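Local coordinates for protein alpha-acetolactate decarboxylase (Bacillus subtilis subsp. spizizenii, PDB 6J3D) that probably converts (2S)-2-acetolactate into (R)-acetoin with release of carbon dioxide, as a zinc-binding decarboxylase of the acetoin and butanediol pathway, at residues L132-R137 against G181-A186; D139-K144 against L216-V221. All coordinates share one frame; numbering follows the deposited sequence.

Interaction 1 (L132-R137 against G181-A186); sequences LFYAIR and GFLTPA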
loop_
_atom_site.group_PDB
_atom_site.type_symbol
_atom_site.label_atom_id
_atom_site.label_comp_id
_atom_site.label_asym_id
_atom_site.label_seq_id
_atom_site.Cartn_x
_atom_site.Cartn_y
_atom_site.Cartn_z
ATOM N N LEU A 132 10.664 -0.913 6.266
ATOM C CA LEU A 132 10.261 -2.213 5.759
ATOM C C LEU A 132 9.080 -2.719 6.587
ATOM O O LEU A 132 8.765 -2.178 7.638
ATOM C CB LEU A 132 11.399 -3.219 5.849
ATOM C CG LEU A 132 12.737 -2.838 5.218
ATOM C CD1 LEU A 132 13.797 -3.920 5.504
ATOM C CD2 LEU A 132 12.545 -2.638 3.727
ATOM N N PHE A 133 8.507 -3.816 6.134
ATOM C CA PHE A 133 7.452 -4.524 6.870
ATOM C C PHE A 133 8.088 -5.664 7.657
ATOM O O PHE A 133 9.055 -6.279 7.215
ATOM C CB PHE A 133 6.439 -5.089 5.909
ATOM C CG PHE A 133 5.610 -4.042 5.202
ATOM C CD1 PHE A 133 6.083 -3.439 4.067
ATOM C CD2 PHE A 133 4.345 -3.697 5.680
ATOM C CE1 PHE A 133 5.315 -2.467 3.439
ATOM C CE2 PHE A 133 3.572 -2.766 5.027
ATOM C CZ PHE A 133 4.076 -2.136 3.928
ATOM N N TYR A 134 7.564 -5.954 8.844
ATOM C CA TYR A 134 8.030 -7.129 9.635
ATOM C C TYR A 134 6.870 -7.861 10.218
ATOM O O TYR A 134 5.849 -7.281 10.522
ATOM C CB TYR A 134 8.939 -6.723 10.792
ATOM C CG TYR A 134 10.148 -5.898 10.362
ATOM C CD1 TYR A 134 10.068 -4.517 10.245
ATOM C CD2 TYR A 134 11.351 -6.508 10.064
ATOM C CE1 TYR A 134 11.160 -3.765 9.810
ATOM C CE2 TYR A 134 12.435 -5.756 9.625
ATOM C CZ TYR A 134 12.328 -4.414 9.509
ATOM O OH TYR A 134 13.380 -3.635 9.089
ATOM N N ALA A 135 7.024 -9.154 10.356
ATOM C CA ALA A 135 6.157 -9.964 11.191
ATOM C C ALA A 135 6.926 -10.206 12.469
ATOM O O ALA A 135 8.159 -10.335 12.431
ATOM C CB ALA A 135 5.842 -11.272 10.488
ATOM N N ILE A 136 6.237 -10.202 13.594
ATOM C CA ILE A 136 6.865 -10.425 14.900
ATOM C C ILE A 136 6.112 -11.468 15.718
ATOM O O ILE A 136 4.874 -11.520 15.673
ATOM C CB ILE A 136 7.031 -9.094 15.637
ATOM C CG1 ILE A 136 7.895 -9.249 16.876
ATOM C CG2 ILE A 136 5.720 -8.512 16.036
ATOM C CD1 ILE A 136 8.483 -7.897 17.308
ATOM N N ARG A 137 6.873 -12.295 16.461
ATOM C CA ARG A 137 6.301 -13.274 17.347
ATOM C C ARG A 137 6.999 -13.207 18.669
ATOM O O ARG A 137 8.238 -13.169 18.705
ATOM C CB ARG A 137 6.456 -14.684 16.804
ATOM C CG ARG A 137 5.906 -15.770 17.682
ATOM C CD ARG A 137 5.738 -17.061 16.873
ATOM N NE ARG A 137 5.329 -18.153 17.744
ATOM C CZ ARG A 137 5.001 -19.388 17.359
ATOM N NH1 ARG A 137 4.971 -19.720 16.080
ATOM N NH2 ARG A 137 4.692 -20.289 18.290
ATOM N N GLY A 181 2.112 -10.481 15.378
ATOM C CA GLY A 181 1.572 -9.398 14.602
ATOM C C GLY A 181 2.555 -8.858 13.610
ATOM O O GLY A 181 3.514 -9.516 13.245
ATOM N N PHE A 182 2.312 -7.609 13.245
ATOM C CA PHE A 182 3.053 -6.966 12.183
ATOM C C PHE A 182 3.521 -5.594 12.590
ATOM O O PHE A 182 2.848 -4.896 13.358
ATOM C CB PHE A 182 2.181 -6.879 10.928
ATOM C CG PHE A 182 1.824 -8.197 10.351
ATOM C CD1 PHE A 182 2.726 -8.882 9.573
ATOM C CD2 PHE A 182 0.591 -8.787 10.625
ATOM C CE1 PHE A 182 2.372 -10.140 9.031
ATOM C CE2 PHE A 182 0.268 -10.021 10.092
ATOM C CZ PHE A 182 1.144 -10.695 9.338
ATOM N N LEU A 183 4.680 -5.194 12.044
ATOM C CA LEU A 183 5.231 -3.852 12.204
ATOM C C LEU A 183 5.136 -3.201 10.821
ATOM O O LEU A 183 5.646 -3.774 9.850
ATOM C CB LEU A 183 6.684 -3.940 12.632
ATOM C CG LEU A 183 7.114 -4.800 13.790
ATOM C CD1 LEU A 183 8.488 -4.295 14.189
ATOM C CD2 LEU A 183 6.141 -4.899 14.901
ATOM N N THR A 184 4.391 -2.096 10.734
ATOM C CA THR A 184 4.021 -1.442 9.480
ATOM C C THR A 184 4.625 -0.052 9.433
ATOM O O THR A 184 4.479 0.751 10.377
ATOM C CB THR A 184 2.507 -1.339 9.371
ATOM O OG1 THR A 184 1.958 -2.672 9.321
ATOM C CG2 THR A 184 2.098 -0.615 8.140
ATOM N N PRO A 185 5.321 0.258 8.335
ATOM C CA PRO A 185 5.868 1.615 8.193
ATOM C C PRO A 185 4.777 2.696 8.032
ATOM O O PRO A 185 3.659 2.429 7.582
ATOM C CB PRO A 185 6.717 1.526 6.929
ATOM C CG PRO A 185 6.620 0.203 6.398
ATOM C CD PRO A 185 5.672 -0.610 7.208
ATOM N N ALA A 186 5.102 3.919 8.427
ATOM C CA ALA A 186 4.108 4.989 8.411
ATOM C C ALA A 186 3.480 5.289 7.056
ATOM O O ALA A 186 2.302 5.712 7.011
ATOM C CB ALA A 186 4.732 6.261 9.028
#
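Tyr134 and Leu183 exchange two backbone hydrogen bonds, Tyr134 N to Leu183 O at 3.1 Å and Leu183 N to Tyr134 O at 2.8 Å, which identifies them as a hydrogen-bonded antiparallel pair. Ile136 and Gly181 form a second such pair, the Ile136 N to Gly181 O bond being 2.8 Å long. Between them Ala135 and Phe182 make the non-hydrogen-bonded pair, and there the CB of Ala135 lies 3.9 Å from CE1 of Phe182. The Phe182 ring also brings its edge to the carbonyl oxygen of Tyr134.

On the face shared by Tyr134, Leu183 and Ile136, Leu183 touches both neighbours. Its CG packs on the CB of Tyr134, while CD2 reaches CG2 of Ile136 at 3.8 Å. Chi1 of -170° turns CG1 of Ile136 away from the backbone N and sets CG2 between N and the carbonyl carbon, facing Leu183. Past the paired residues, CD of Pro185 sits over the centre of the Phe133 ring, 3.7 Å from its centroid and 14° off the normal, a CH-pi contact.

Further out, Tyr134 OH is hydrogen-bonded to Ser129 O. Neighbouring strands extend the sheet on both outer sides: Ala135 bonds through its backbone to Ser224 of strand 219-232, Phe182 to His197 of strand 195-202. Leu233 of the second subunit packs on Phe133. The side chain of Phe182 is about 5 Å from that of His197. The contact is thus a buried antiparallel strand pair of the acetolactate decarboxylase fold, whose strand 175-184 lies directly beside strand 195-202, which carries the zinc ligands His197 and His199.

Interaction 2 (D139-K144 against L216-V221); sequences DGLFKK and LEDCTV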
loop_
_atom_site.group_PDB
_atom_site.type_symbol
_atom_site.label_atom_id
_atom_site.label_comp_id
_atom_site.label_asym_id
_atom_site.label_seq_id
_atom_site.Cartn_x
_atom_site.Cartn_y
_atom_site.Cartn_z
ATOM N N ASP A 139 7.021 -15.393 22.229
ATOM C CA ASP A 139 6.517 -16.568 22.956
ATOM C C ASP A 139 7.036 -16.559 24.362
ATOM O O ASP A 139 8.195 -16.325 24.560
ATOM C CB ASP A 139 7.026 -17.847 22.346
ATOM C CG ASP A 139 6.559 -18.066 20.956
ATOM O OD1 ASP A 139 5.348 -17.886 20.663
ATOM O OD2 ASP A 139 7.478 -18.237 20.094
ATOM N N GLY A 140 6.206 -16.852 25.341
ATOM C CA GLY A 140 6.744 -17.017 26.684
ATOM C C GLY A 140 5.833 -16.504 27.752
ATOM O O GLY A 140 4.635 -16.622 27.627
ATOM N N LEU A 141 6.426 -16.005 28.836
ATOM C CA LEU A 141 5.722 -15.564 30.009
ATOM C C LEU A 141 5.643 -14.036 30.083
ATOM O O LEU A 141 6.676 -13.365 29.906
ATOM C CB LEU A 141 6.461 -16.065 31.256
ATOM C CG LEU A 141 5.946 -15.579 32.603
ATOM C CD1 LEU A 141 4.519 -16.121 32.834
ATOM C CD2 LEU A 141 6.891 -16.032 33.753
ATOM N N PHE A 142 4.412 -13.529 30.271
ATOM C CA PHE A 142 4.143 -12.101 30.358
ATOM C C PHE A 142 3.680 -11.765 31.724
ATOM O O PHE A 142 2.822 -12.433 32.284
ATOM C CB PHE A 142 3.068 -11.690 29.341
ATOM C CG PHE A 142 3.437 -11.992 27.943
ATOM C CD1 PHE A 142 4.031 -11.001 27.142
ATOM C CD2 PHE A 142 3.208 -13.230 27.414
ATOM C CE1 PHE A 142 4.367 -11.266 25.858
ATOM C CE2 PHE A 142 3.557 -13.516 26.109
ATOM C CZ PHE A 142 4.167 -12.533 25.338
ATOM N N LYS A 143 4.249 -10.730 32.312
ATOM C CA LYS A 143 3.770 -10.280 33.609
ATOM C C LYS A 143 2.293 -9.875 33.474
ATOM O O LYS A 143 1.501 -10.177 34.338
ATOM C CB LYS A 143 4.570 -9.089 34.136
ATOM C CG LYS A 143 3.980 -8.529 35.470
ATOM C CD LYS A 143 4.520 -7.123 35.867
ATOM C CE LYS A 143 3.978 -6.642 37.235
ATOM N NZ LYS A 143 4.519 -5.313 37.675
ATOM N N LYS A 144 1.985 -9.152 32.392
ATOM C CA LYS A 144 0.642 -8.634 32.106
ATOM C C LYS A 144 0.456 -8.623 30.601
ATOM O O LYS A 144 1.395 -8.329 29.875
ATOM C CB LYS A 144 0.517 -7.148 32.513
ATOM N N LEU A 216 6.659 -7.980 29.373
ATOM C CA LEU A 216 7.321 -9.279 29.141
ATOM C C LEU A 216 8.060 -9.663 30.398
ATOM O O LEU A 216 8.518 -8.795 31.161
ATOM C CB LEU A 216 8.333 -9.209 27.977
ATOM C CG LEU A 216 7.828 -9.019 26.540
ATOM C CD1 LEU A 216 7.358 -7.634 26.344
ATOM C CD2 LEU A 216 9.012 -9.296 25.610
ATOM N N GLU A 217 8.221 -10.966 30.605
ATOM C CA GLU A 217 9.045 -11.466 31.711
ATOM C C GLU A 217 10.118 -12.434 31.255
ATOM O O GLU A 217 11.276 -12.271 31.620
ATOM C CB GLU A 217 8.163 -12.120 32.737
ATOM C CG GLU A 217 7.541 -11.159 33.694
ATOM C CD GLU A 217 6.865 -11.842 34.865
ATOM O OE1 GLU A 217 6.371 -12.989 34.712
ATOM O OE2 GLU A 217 6.808 -11.223 35.949
ATOM N N ASP A 218 9.761 -13.431 30.443
ATOM C CA ASP A 218 10.710 -14.490 30.014
ATOM C C ASP A 218 10.221 -15.021 28.679
ATOM O O ASP A 218 9.333 -15.897 28.632
ATOM C CB ASP A 218 10.780 -15.669 31.014
ATOM C CG ASP A 218 11.416 -15.321 32.284
ATOM O OD1 ASP A 218 12.676 -15.440 32.369
ATOM O OD2 ASP A 218 10.659 -15.035 33.251
ATOM N N CYS A 219 10.761 -14.455 27.613
ATOM C CA CYS A 219 10.208 -14.527 26.260
ATOM C C CYS A 219 11.280 -14.699 25.225
ATOM O O CYS A 219 12.405 -14.279 25.455
ATOM C CB CYS A 219 9.449 -13.224 25.924
ATOM S SG CYS A 219 8.016 -13.008 26.975
ATOM N N THR A 220 10.927 -15.332 24.105
ATOM C CA THR A 220 11.734 -15.373 22.910
ATOM C C THR A 220 11.013 -14.582 21.836
ATOM O O THR A 220 9.845 -14.826 21.575
ATOM C CB THR A 220 11.984 -16.796 22.411
ATOM O OG1 THR A 220 12.679 -17.539 23.421
ATOM C CG2 THR A 220 12.895 -16.772 21.148
ATOM N N VAL A 221 11.722 -13.645 21.211
ATOM C CA VAL A 221 11.148 -12.803 20.181
ATOM C C VAL A 221 11.780 -13.243 18.873
ATOM O O VAL A 221 13.006 -13.375 18.789
ATOM C CB VAL A 221 11.434 -11.315 20.399
ATOM C CG1 VAL A 221 10.809 -10.443 19.262
ATOM C CG2 VAL A 221 10.910 -10.896 21.783
HETATM O O HOH W 1 9.299 -16.156 19.082
#
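Phe142 and Cys219 meet sulfur to ring: SG stands over one face, offset toward the rim, 4.3 Å from the ring centroid and 16° off its normal, a sulfur-aromatic contact. Chi1 of -65°, with SG of Cys219 opposite the carbonyl carbon, brings the sulfur across to strand 141-148, over the ring and 3.2 Å from Leu141 O. Leu216 runs alongside Phe142, pointing the same way, with its CG 4.2 Å from CE1 of the ring.

Leu141 crosses Glu217 at a slant, its CD2 3.2 Å from OE1 of the carboxylate. Asp218 lies alongside Leu141, pointing the same way, with OD2 beside CD2. The CB of Lys143 approaches OE2 of Glu217 to 3.6 Å, but the extended lysine chain carries NZ away, 6.6 Å from that oxygen, too far for a salt bridge.

The bulge accounts for Glu217 and Asp218 both lying against Leu141. Leu141 O accepts from both Glu217 N at 2.9 Å and Asp218 N at 3.1 Å, and the register moves by one residue between Leu141 and Phe142. Asp139 and Thr220 form a regular hydrogen-bonded pair at the other end, where a water binds Asp139 OD2 and Thr220 O. Asp139 OD1 forms a salt bridge with Arg137 NE and a hydrogen bond with Thr178 OG1, while Thr220 OG1 is hydrogen-bonded to Lys109 NZ. Inward, Phe142 packs on Val175 and Ile179, and Leu216 on Phe119 of helix 116-126. Two consecutive residues, Glu217 and Asp218, facing the single residue Leu141 define a classic beta bulge in an antiparallel pairing, here where the chain turns a corner.

Strand 133-139 runs almost directly into strand 141-148. Strand 133-139 lies between 175-184, its partner in interaction 1, and 219-232, whose start it meets through Asp139 in interaction 2. The two contacts meet through packing of Val221 CG1 on Ile136 CG1 and on Arg137 O, although their centres are 19 Å apart. All ten touching residues of interaction 1 are buried, and its pairing is regular with apolar side chains on both faces. Interaction 2 lies farther from the chain centre, about 18 Å against 10 Å, and combines a bulged backbone, charged side chains, some of them exposed, and a water at one end with the buried Phe142, Leu216 and Cys219.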